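Long-range contacts in coat protein (Sulfolobus turreted icosahedral virus, PDB 2BBD), which builds the protein shell of the virion as its coat protein, with an architecture that suggests shared ancestry with capsid proteins of eukaryotic and bacterial viruses: residues Gln9-Trp14 and Ser149-Ile154; Asn27-Lys32 and Glu157-Gln162; Glu234-Arg239 and Ser292-Leu297. One frame throughout, in Å; residues are numbered along the deposited sequence.

In the fold
From the N terminus, strand 2-13 pairs at its far end with strand 145-158 in contact 1, closing a long loop. Before that loop closes, the chain runs into 27-32, whose partner 157-162 comes after 149-154, so contacts 1 and 2 cross. Both use strand 145-158, which lies between 2-13 and 29-43 in one antiparallel sheet, and they touch where I154 packs on I30. Together they tie three strands of the N-terminal jelly roll. Contact 3 comes later and in series: it closes a shorter loop by joining strands 230-237 and 293-299 in the C-terminal half, its centre about 41 Å from that of contact 1 and 39 Å from that of contact 2.

Contact 1 (Gln9-Trp14 and Ser149-Ile154)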
loop_
_atom_site.group_PDB
_atom_site.type_symbol
_atom_site.label_atom_id
_atom_site.label_comp_id
_atom_site.label_asym_id
_atom_site.label_seq_id
_atom_site.Cartn_x
_atom_site.Cartn_y
_atom_site.Cartn_z
ATOM N N GLN A 9 1.668 13.503 20.055
ATOM C CA GLN A 9 1.934 14.917 20.271
ATOM C C GLN A 9 3.024 15.414 19.331
ATOM O O GLN A 9 2.959 16.522 18.818
ATOM C CB GLN A 9 2.383 15.140 21.720
ATOM C CG GLN A 9 2.142 16.540 22.233
ATOM C CD GLN A 9 0.679 16.794 22.560
ATOM O OE1 GLN A 9 -0.186 16.729 21.680
ATOM N NE2 GLN A 9 0.394 17.086 23.830
ATOM N N GLN A 10 4.035 14.582 19.123
ATOM C CA GLN A 10 5.158 14.928 18.263
ATOM C C GLN A 10 4.807 14.842 16.771
ATOM O O GLN A 10 4.263 13.836 16.305
ATOM C CB GLN A 10 6.336 14.004 18.576
ATOM C CG GLN A 10 7.574 14.249 17.727
ATOM C CD GLN A 10 8.804 13.512 18.244
ATOM O OE1 GLN A 10 9.882 13.597 17.653
ATOM N NE2 GLN A 10 8.647 12.788 19.354
ATOM N N THR A 11 5.119 15.906 16.033
ATOM C CA THR A 11 4.851 15.943 14.603
ATOM C C THR A 11 6.185 16.018 13.873
ATOM O O THR A 11 7.214 16.287 14.483
ATOM C CB THR A 11 3.988 17.158 14.216
ATOM O OG1 THR A 11 4.705 18.363 14.498
ATOM C CG2 THR A 11 2.682 17.146 14.994
ATOM N N TYR A 12 6.165 15.776 12.567
ATOM C CA TYR A 12 7.388 15.784 11.774
ATOM C C TYR A 12 7.238 16.677 10.558
ATOM O O TYR A 12 6.342 16.488 9.729
ATOM C CB TYR A 12 7.724 14.348 11.366
ATOM C CG TYR A 12 7.757 13.424 12.566
ATOM C CD1 TYR A 12 8.935 13.244 13.305
ATOM C CD2 TYR A 12 6.589 12.808 13.025
ATOM C CE1 TYR A 12 8.943 12.472 14.482
ATOM C CE2 TYR A 12 6.583 12.043 14.199
ATOM C CZ TYR A 12 7.766 11.882 14.917
ATOM O OH TYR A 12 7.766 11.136 16.062
ATOM N N ALA A 13 8.118 17.667 10.461
ATOM C CA ALA A 13 8.072 18.602 9.357
ATOM C C ALA A 13 8.407 17.937 8.037
ATOM O O ALA A 13 9.222 17.015 7.963
ATOM C CB ALA A 13 9.038 19.777 9.607
ATOM N N TRP A 14 7.760 18.418 6.988
ATOM C CA TRP A 14 8.012 17.907 5.666
ATOM C C TRP A 14 9.155 18.727 5.072
ATOM O O TRP A 14 9.073 19.956 5.031
ATOM C CB TRP A 14 6.764 18.069 4.776
ATOM C CG TRP A 14 6.889 17.375 3.445
ATOM C CD1 TRP A 14 6.415 16.136 3.122
ATOM C CD2 TRP A 14 7.604 17.844 2.288
ATOM N NE1 TRP A 14 6.791 15.800 1.841
ATOM C CE2 TRP A 14 7.522 16.829 1.306
ATOM C CE3 TRP A 14 8.307 19.020 1.988
ATOM C CZ2 TRP A 14 8.116 16.953 0.049
ATOM C CZ3 TRP A 14 8.899 19.145 0.734
ATOM C CH2 TRP A 14 8.799 18.113 -0.221
ATOM N N SER A 149 3.488 19.394 7.864
ATOM C CA SER A 149 4.022 18.427 8.822
ATOM C C SER A 149 3.190 17.142 8.803
ATOM O O SER A 149 2.014 17.147 8.413
ATOM C CB SER A 149 3.984 18.998 10.249
ATOM O OG SER A 149 4.821 20.131 10.402
ATOM N N PHE A 150 3.811 16.050 9.240
ATOM C CA PHE A 150 3.146 14.766 9.326
ATOM C C PHE A 150 2.600 14.580 10.722
ATOM O O PHE A 150 3.331 14.765 11.706
ATOM C CB PHE A 150 4.109 13.616 9.058
ATOM C CG PHE A 150 4.574 13.521 7.639
ATOM C CD1 PHE A 150 5.805 14.043 7.262
ATOM C CD2 PHE A 150 3.795 12.870 6.683
ATOM C CE1 PHE A 150 6.262 13.909 5.945
ATOM C CE2 PHE A 150 4.240 12.733 5.371
ATOM C CZ PHE A 150 5.478 13.253 5.002
ATOM N N TYR A 151 1.323 14.208 10.793
ATOM C CA TYR A 151 0.636 13.931 12.044
ATOM C C TYR A 151 0.399 12.425 12.100
ATOM O O TYR A 151 -0.105 11.827 11.144
ATOM C CB TYR A 151 -0.697 14.676 12.105
ATOM C CG TYR A 151 -0.524 16.169 12.111
ATOM C CD1 TYR A 151 -0.121 16.841 10.962
ATOM C CD2 TYR A 151 -0.714 16.910 13.284
ATOM C CE1 TYR A 151 0.092 18.214 10.968
ATOM C CE2 TYR A 151 -0.501 18.289 13.307
ATOM C CZ TYR A 151 -0.097 18.932 12.144
ATOM O OH TYR A 151 0.131 20.286 12.149
ATOM N N ILE A 152 0.774 11.819 13.221
ATOM C CA ILE A 152 0.640 10.385 13.404
ATOM C C ILE A 152 -0.490 10.036 14.365
ATOM O O ILE A 152 -0.554 10.563 15.476
ATOM C CB ILE A 152 1.942 9.793 13.956
ATOM C CG1 ILE A 152 3.122 10.222 13.082
ATOM C CG2 ILE A 152 1.819 8.278 14.064
ATOM C CD1 ILE A 152 3.018 9.811 11.599
ATOM N N THR A 153 -1.385 9.150 13.940
ATOM C CA THR A 153 -2.495 8.753 14.798
ATOM C C THR A 153 -2.532 7.234 14.917
ATOM O O THR A 153 -2.512 6.518 13.927
ATOM C CB THR A 153 -3.821 9.267 14.258
ATOM O OG1 THR A 153 -3.784 10.697 14.215
ATOM C CG2 THR A 153 -4.956 8.841 15.153
ATOM N N ILE A 154 -2.584 6.742 16.142
ATOM C CA ILE A 154 -2.563 5.305 16.349
ATOM C C ILE A 154 -3.845 4.740 16.929
ATOM O O ILE A 154 -4.424 5.297 17.866
ATOM C CB ILE A 154 -1.368 4.936 17.256
ATOM C CG1 ILE A 154 -0.085 5.475 16.624
ATOM C CG2 ILE A 154 -1.265 3.420 17.438
ATOM C CD1 ILE A 154 1.076 5.495 17.557
HETATM O O HOH W 1 6.297 19.958 12.826
#
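Y12 and F150 form an antiparallel hydrogen-bonded pair, Y12 N to F150 O 3.1 Å and F150 N to Y12 O 2.6 Å, followed by A13 and S149 as a non-hydrogen-bonded pair. On the Y12 face, CG1 of I152 meets the edge of the tyrosine ring, 4.1 Å from CE2. In W14 a chi1 of -172° swings CG away from the backbone N, to the carbonyl-carbon side, and CD1 of this indole comes within 3.6 Å of F150 CZ; the ring planes lie 36° apart. The indole NE1 is hydrogen-bonded to L60 O. On the A13 face, T11 CG2 makes an off-centre CH-pi contact with the Y151 ring, 4.2 Å from its centroid. One water bridges the hydroxyls of the same face, 2.8 Å from T11 OG1 and 2.8 Å from S149 OG. The chemistry thus differs by face: Y12, F150 and I152 bring apolar groups to strands 19-24 and 131-137 of the facing jelly-roll sheet, whereas the T11-S149 side carries hydroxyls linked through a water.

Contact 2 (Asn27-Lys32 and Glu157-Gln162)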
loop_
_atom_site.group_PDB
_atom_site.type_symbol
_atom_site.label_atom_id
_atom_site.label_comp_id
_atom_site.label_asym_id
_atom_site.label_seq_id
_atom_site.Cartn_x
_atom_site.Cartn_y
_atom_site.Cartn_z
ATOM N N ASN A 27 1.961 1.236 23.630
ATOM C CA ASN A 27 1.036 1.345 24.747
ATOM C C ASN A 27 0.127 0.144 24.891
ATOM O O ASN A 27 -0.293 -0.192 25.994
ATOM C CB ASN A 27 0.172 2.588 24.590
ATOM C CG ASN A 27 0.985 3.864 24.575
ATOM O OD1 ASN A 27 0.446 4.946 24.355
ATOM N ND2 ASN A 27 2.289 3.746 24.812
ATOM N N ASN A 28 -0.192 -0.481 23.769
ATOM C CA ASN A 28 -1.068 -1.645 23.738
ATOM C C ASN A 28 -0.926 -2.266 22.367
ATOM O O ASN A 28 -0.033 -1.890 21.590
ATOM C CB ASN A 28 -2.525 -1.222 23.935
ATOM C CG ASN A 28 -2.960 -1.268 25.385
ATOM O OD1 ASN A 28 -2.807 -2.290 26.058
ATOM N ND2 ASN A 28 -3.518 -0.161 25.874
ATOM N N PHE A 29 -1.794 -3.226 22.072
ATOM C CA PHE A 29 -1.782 -3.846 20.760
ATOM C C PHE A 29 -2.205 -2.732 19.799
ATOM O O PHE A 29 -2.949 -1.826 20.186
ATOM C CB PHE A 29 -2.774 -5.017 20.702
ATOM C CG PHE A 29 -2.216 -6.320 21.226
ATOM C CD1 PHE A 29 -2.671 -7.537 20.716
ATOM C CD2 PHE A 29 -1.241 -6.337 22.224
ATOM C CE1 PHE A 29 -2.163 -8.757 21.193
ATOM C CE2 PHE A 29 -0.726 -7.550 22.708
ATOM C CZ PHE A 29 -1.189 -8.757 22.192
ATOM N N ILE A 30 -1.736 -2.799 18.558
ATOM C CA ILE A 30 -2.046 -1.774 17.561
ATOM C C ILE A 30 -2.831 -2.336 16.379
ATOM O O ILE A 30 -2.401 -3.300 15.750
ATOM C CB ILE A 30 -0.734 -1.136 17.037
ATOM C CG1 ILE A 30 -0.016 -0.424 18.192
ATOM C CG2 ILE A 30 -1.027 -0.188 15.871
ATOM C CD1 ILE A 30 1.427 -0.023 17.877
ATOM N N ARG A 31 -3.980 -1.738 16.085
ATOM C CA ARG A 31 -4.798 -2.183 14.963
ATOM C C ARG A 31 -4.435 -1.394 13.705
ATOM O O ARG A 31 -4.472 -1.925 12.588
ATOM C CB ARG A 31 -6.281 -2.026 15.289
ATOM C CG ARG A 31 -6.768 -2.951 16.403
ATOM C CD ARG A 31 -8.232 -2.721 16.659
ATOM N NE ARG A 31 -9.026 -3.197 15.531
ATOM C CZ ARG A 31 -9.274 -4.482 15.298
ATOM N NH1 ARG A 31 -8.797 -5.406 16.120
ATOM N NH2 ARG A 31 -9.980 -4.846 14.239
ATOM N N LYS A 32 -4.080 -0.124 13.877
ATOM C CA LYS A 32 -3.674 0.662 12.727
ATOM C C LYS A 32 -2.929 1.952 13.049
ATOM O O LYS A 32 -2.913 2.425 14.185
ATOM C CB LYS A 32 -4.876 0.962 11.818
ATOM C CG LYS A 32 -5.829 2.048 12.275
ATOM C CD LYS A 32 -6.833 2.365 11.147
ATOM C CE LYS A 32 -7.852 3.439 11.540
ATOM N NZ LYS A 32 -7.244 4.793 11.687
ATOM N N GLU A 157 -5.652 -1.345 20.805
ATOM C CA GLU A 157 -6.642 -2.276 21.313
ATOM C C GLU A 157 -6.023 -2.805 22.595
ATOM O O GLU A 157 -4.884 -3.290 22.603
ATOM C CB GLU A 157 -6.924 -3.438 20.358
ATOM C CG GLU A 157 -8.170 -4.219 20.772
ATOM C CD GLU A 157 -8.460 -5.415 19.883
ATOM O OE1 GLU A 157 -8.363 -5.288 18.646
ATOM O OE2 GLU A 157 -8.802 -6.483 20.427
ATOM N N ARG A 158 -6.759 -2.670 23.686
ATOM C CA ARG A 158 -6.278 -3.144 24.960
ATOM C C ARG A 158 -6.604 -4.630 25.052
ATOM O O ARG A 158 -7.734 -5.021 25.350
ATOM C CB ARG A 158 -6.939 -2.362 26.096
ATOM C CG ARG A 158 -6.580 -2.881 27.464
ATOM C CD ARG A 158 -6.910 -1.876 28.549
ATOM N NE ARG A 158 -6.889 -2.504 29.868
ATOM C CZ ARG A 158 -7.855 -3.294 30.329
ATOM N NH1 ARG A 158 -8.919 -3.547 29.574
ATOM N NH2 ARG A 158 -7.759 -3.833 31.540
ATOM N N VAL A 159 -5.603 -5.449 24.769
ATOM C CA VAL A 159 -5.752 -6.893 24.806
ATOM C C VAL A 159 -5.157 -7.406 26.109
ATOM O O VAL A 159 -3.959 -7.263 26.365
ATOM C CB VAL A 159 -5.043 -7.541 23.601
ATOM C CG1 VAL A 159 -5.257 -9.035 23.609
ATOM C CG2 VAL A 159 -5.594 -6.942 22.310
ATOM N N THR A 160 -6.011 -7.990 26.936
ATOM C CA THR A 160 -5.591 -8.507 28.232
ATOM C C THR A 160 -5.042 -9.923 28.141
ATOM O O THR A 160 -5.295 -10.642 27.175
ATOM C CB THR A 160 -6.766 -8.497 29.219
ATOM O OG1 THR A 160 -7.806 -9.351 28.723
ATOM C CG2 THR A 160 -7.317 -7.078 29.361
ATOM N N ALA A 161 -4.278 -10.310 29.156
ATOM C CA ALA A 161 -3.696 -11.641 29.203
ATOM C C ALA A 161 -4.811 -12.688 29.174
ATOM O O ALA A 161 -4.634 -13.784 28.639
ATOM C CB ALA A 161 -2.853 -11.790 30.466
ATOM N N GLN A 162 -5.962 -12.342 29.741
ATOM C CA GLN A 162 -7.094 -13.258 29.780
ATOM C C GLN A 162 -7.602 -13.542 28.373
ATOM O O GLN A 162 -7.859 -14.699 28.014
ATOM C CB GLN A 162 -8.221 -12.670 30.635
ATOM C CG GLN A 162 -9.475 -13.543 30.751
ATOM C CD GLN A 162 -9.196 -14.916 31.352
ATOM O OE1 GLN A 162 -8.779 -15.845 30.652
ATOM N NE2 GLN A 162 -9.417 -15.046 32.657
HETATM O O HOH W 2 -2.909 -4.670 24.767
#
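R31 and E157 are joined by a salt bridge, R31 NH1 to E157 OE1 at 2.6 Å. The nitrogen meets OE1 nearly along its C-O axis, but the bond is bent: the N-H points well off the line to OE1, which sits 23° out of the guanidinium plane. R31 CD also lies against E157 OE1; beyond it the arginine chain bends at chi3 (69°), which turns NE back, while the glutamate chain is extended beyond CG. Its second oxygen, OE2, is taken by R122 NH1 and by the N terminus of G1; with R31, R122 and the terminal amine about it, the buried carboxylate is probably kept ionised. In the backbone, F29 and E157 make an antiparallel hydrogen-bonded pair. E157 N donates to F29 O at 2.8 Å, and the return bond from F29 N to E157 O, 3.1 Å, is weak. Where the strands part, a water fills in: it donates to N28 OD1 at 2.7 Å and accepts from V159 N at 2.8 Å and F29 N at 3.3 Å. The N28 amide is also held through ND2 by Y4 OH. Packing takes over at V159, which crosses F29 at about a right angle and sets CB over one face of the ring, 3.8 Å from its centroid and 15° off the normal, with CG2 3.4 Å from F29 CD1. P124, T126 and P177 also touch the F29 side chain. At R31 and K32, both opposite T155, strand 29-43 has a classic beta bulge. Strand 145-158 lies here between strands 2-13 and 29-43, with 108-123 beyond the latter; past V159 the chain enters helix 161-166, with T160 at its N-cap.

Contact 3 (Glu234-Arg239 and Ser292-Leu297); sequences ELKIVR and SIEYDL
E234-I237 and I293-L297 lie on the two inner strands, 230-237 and 293-299, of a four-stranded antiparallel sheet, the short segments running at 150° to each other. The pairs E234/D296 and K236/E294 are each doubly hydrogen-bonded through the backbone, and V238 N to S292 O, 2.8 Å, follows just past the strand end. On one face I237 and I293 run alongside each other in the same direction and pack tightly, CD1 of I237 3.4 Å from CG1 of I293; L235 CD1 closes on I293 CG2 at 3.7 Å. The sheet belongs to the second jelly roll of the chain, as in double-jelly-roll capsid proteins, and Y295 leads from this face toward strand 303-313 of the larger sheet. The other face carries E234, E294 and D296, with K236 alongside E294, though K236 NZ stays 5.0 Å from E294 OE2. In E294, chi1 53° sets CG between N and the carbonyl carbon, beside V238 CG2; the extended chain then carries the carboxylate past that methyl. E294 OE2 lies 2.8 Å from D296 OD1, two acceptors side by side with E234 nearby, a crowding that may raise the pKa of one of them. E294 OE1 is hydrogen-bonded to H201 ND1 on the adjoining strand 200-204.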
loop_
_atom_site.group_PDB
_atom_site.type_symbol
_atom_site.label_atom_id
_atom_site.label_comp_id
_atom_site.label_asym_id
_atom_site.label_seq_id
_atom_site.Cartn_x
_atom_site.Cartn_y
_atom_site.Cartn_z
ATOM N N GLU A 234 -3.282 -11.297 -16.488
ATOM C CA GLU A 234 -3.321 -12.745 -16.416
ATOM C C GLU A 234 -2.545 -13.289 -15.216
ATOM O O GLU A 234 -1.389 -12.918 -15.000
ATOM C CB GLU A 234 -2.731 -13.302 -17.712
ATOM C CG GLU A 234 -2.944 -14.778 -17.964
ATOM C CD GLU A 234 -2.259 -15.231 -19.250
ATOM O OE1 GLU A 234 -2.205 -14.433 -20.209
ATOM O OE2 GLU A 234 -1.782 -16.382 -19.300
ATOM N N LEU A 235 -3.197 -14.146 -14.431
ATOM C CA LEU A 235 -2.565 -14.790 -13.283
ATOM C C LEU A 235 -2.490 -16.254 -13.696
ATOM O O LEU A 235 -3.519 -16.926 -13.836
ATOM C CB LEU A 235 -3.411 -14.648 -12.016
ATOM C CG LEU A 235 -2.711 -15.228 -10.781
ATOM C CD1 LEU A 235 -1.456 -14.402 -10.475
ATOM C CD2 LEU A 235 -3.662 -15.240 -9.580
ATOM N N LYS A 236 -1.274 -16.749 -13.888
ATOM C CA LYS A 236 -1.097 -18.113 -14.358
ATOM C C LYS A 236 -0.196 -19.012 -13.515
ATOM O O LYS A 236 0.848 -18.580 -13.019
ATOM C CB LYS A 236 -0.566 -18.055 -15.796
ATOM C CG LYS A 236 -0.316 -19.388 -16.477
ATOM C CD LYS A 236 0.336 -19.143 -17.836
ATOM C CE LYS A 236 0.566 -20.431 -18.612
ATOM N NZ LYS A 236 1.233 -20.159 -19.931
ATOM N N ILE A 237 -0.620 -20.265 -13.361
ATOM C CA ILE A 237 0.144 -21.263 -12.620
ATOM C C ILE A 237 1.103 -21.839 -13.655
ATOM O O ILE A 237 0.670 -22.456 -14.627
ATOM C CB ILE A 237 -0.765 -22.414 -12.092
ATOM C CG1 ILE A 237 -1.932 -21.846 -11.279
ATOM C CG2 ILE A 237 0.050 -23.378 -11.227
ATOM C CD1 ILE A 237 -1.521 -21.008 -10.093
ATOM N N VAL A 238 2.399 -21.630 -13.455
ATOM C CA VAL A 238 3.403 -22.118 -14.392
ATOM C C VAL A 238 3.983 -23.478 -14.007
ATOM O O VAL A 238 4.476 -24.210 -14.866
ATOM C CB VAL A 238 4.570 -21.109 -14.520
ATOM C CG1 VAL A 238 5.664 -21.676 -15.412
ATOM C CG2 VAL A 238 4.058 -19.798 -15.096
ATOM N N ARG A 239 3.932 -23.814 -12.720
ATOM C CA ARG A 239 4.479 -25.088 -12.263
ATOM C C ARG A 239 3.511 -26.226 -12.533
ATOM O O ARG A 239 2.381 -26.233 -12.033
ATOM C CB ARG A 239 4.823 -25.026 -10.771
ATOM C CG ARG A 239 5.380 -26.334 -10.219
ATOM C CD ARG A 239 6.090 -26.150 -8.875
ATOM N NE ARG A 239 7.537 -25.965 -9.020
ATOM C CZ ARG A 239 8.117 -24.879 -9.528
ATOM N NH1 ARG A 239 7.378 -23.860 -9.946
ATOM N NH2 ARG A 239 9.440 -24.812 -9.621
ATOM N N SER A 292 6.107 -20.352 -9.146
ATOM C CA SER A 292 5.014 -21.206 -9.582
ATOM C C SER A 292 3.802 -20.429 -10.077
ATOM O O SER A 292 2.991 -20.952 -10.841
ATOM C CB SER A 292 4.609 -22.138 -8.443
ATOM O OG SER A 292 5.701 -22.964 -8.076
ATOM N N ILE A 293 3.669 -19.185 -9.633
ATOM C CA ILE A 293 2.553 -18.355 -10.058
ATOM C C ILE A 293 3.087 -16.992 -10.473
ATOM O O ILE A 293 3.832 -16.350 -9.735
ATOM C CB ILE A 293 1.512 -18.190 -8.935
ATOM C CG1 ILE A 293 1.111 -19.570 -8.394
ATOM C CG2 ILE A 293 0.278 -17.482 -9.478
ATOM C CD1 ILE A 293 0.038 -19.534 -7.305
ATOM N N GLU A 294 2.707 -16.570 -11.674
ATOM C CA GLU A 294 3.139 -15.300 -12.239
ATOM C C GLU A 294 1.941 -14.440 -12.599
ATOM O O GLU A 294 0.828 -14.947 -12.767
ATOM C CB GLU A 294 3.929 -15.555 -13.525
ATOM C CG GLU A 294 3.159 -16.439 -14.517
ATOM C CD GLU A 294 3.736 -16.453 -15.924
ATOM O OE1 GLU A 294 4.971 -16.324 -16.083
ATOM O OE2 GLU A 294 2.947 -16.613 -16.881
ATOM N N TYR A 295 2.161 -13.133 -12.697
ATOM C CA TYR A 295 1.097 -12.248 -13.146
ATOM C C TYR A 295 1.664 -11.643 -14.432
ATOM O O TYR A 295 2.852 -11.315 -14.507
ATOM C CB TYR A 295 0.721 -11.202 -12.081
ATOM C CG TYR A 295 1.577 -9.959 -11.978
ATOM C CD1 TYR A 295 1.316 -8.844 -12.767
ATOM C CD2 TYR A 295 2.600 -9.872 -11.030
ATOM C CE1 TYR A 295 2.048 -7.668 -12.614
ATOM C CE2 TYR A 295 3.333 -8.706 -10.869
ATOM C CZ TYR A 295 3.054 -7.610 -11.661
ATOM O OH TYR A 295 3.792 -6.458 -11.512
ATOM N N ASP A 296 0.821 -11.560 -15.456
ATOM C CA ASP A 296 1.228 -11.062 -16.765
ATOM C C ASP A 296 0.359 -9.908 -17.233
ATOM O O ASP A 296 -0.807 -9.796 -16.853
ATOM C CB ASP A 296 1.129 -12.193 -17.796
ATOM C CG ASP A 296 1.720 -13.501 -17.294
ATOM O OD1 ASP A 296 1.146 -14.565 -17.602
ATOM O OD2 ASP A 296 2.760 -13.468 -16.603
ATOM N N LEU A 297 0.930 -9.060 -18.079
ATOM C CA LEU A 297 0.192 -7.927 -18.604
ATOM C C LEU A 297 0.379 -7.732 -20.104
ATOM O O LEU A 297 1.397 -8.114 -20.678
ATOM C CB LEU A 297 0.605 -6.638 -17.889
ATOM C CG LEU A 297 0.332 -6.481 -16.389
ATOM C CD1 LEU A 297 0.940 -5.154 -15.921
ATOM C CD2 LEU A 297 -1.174 -6.522 -16.103
#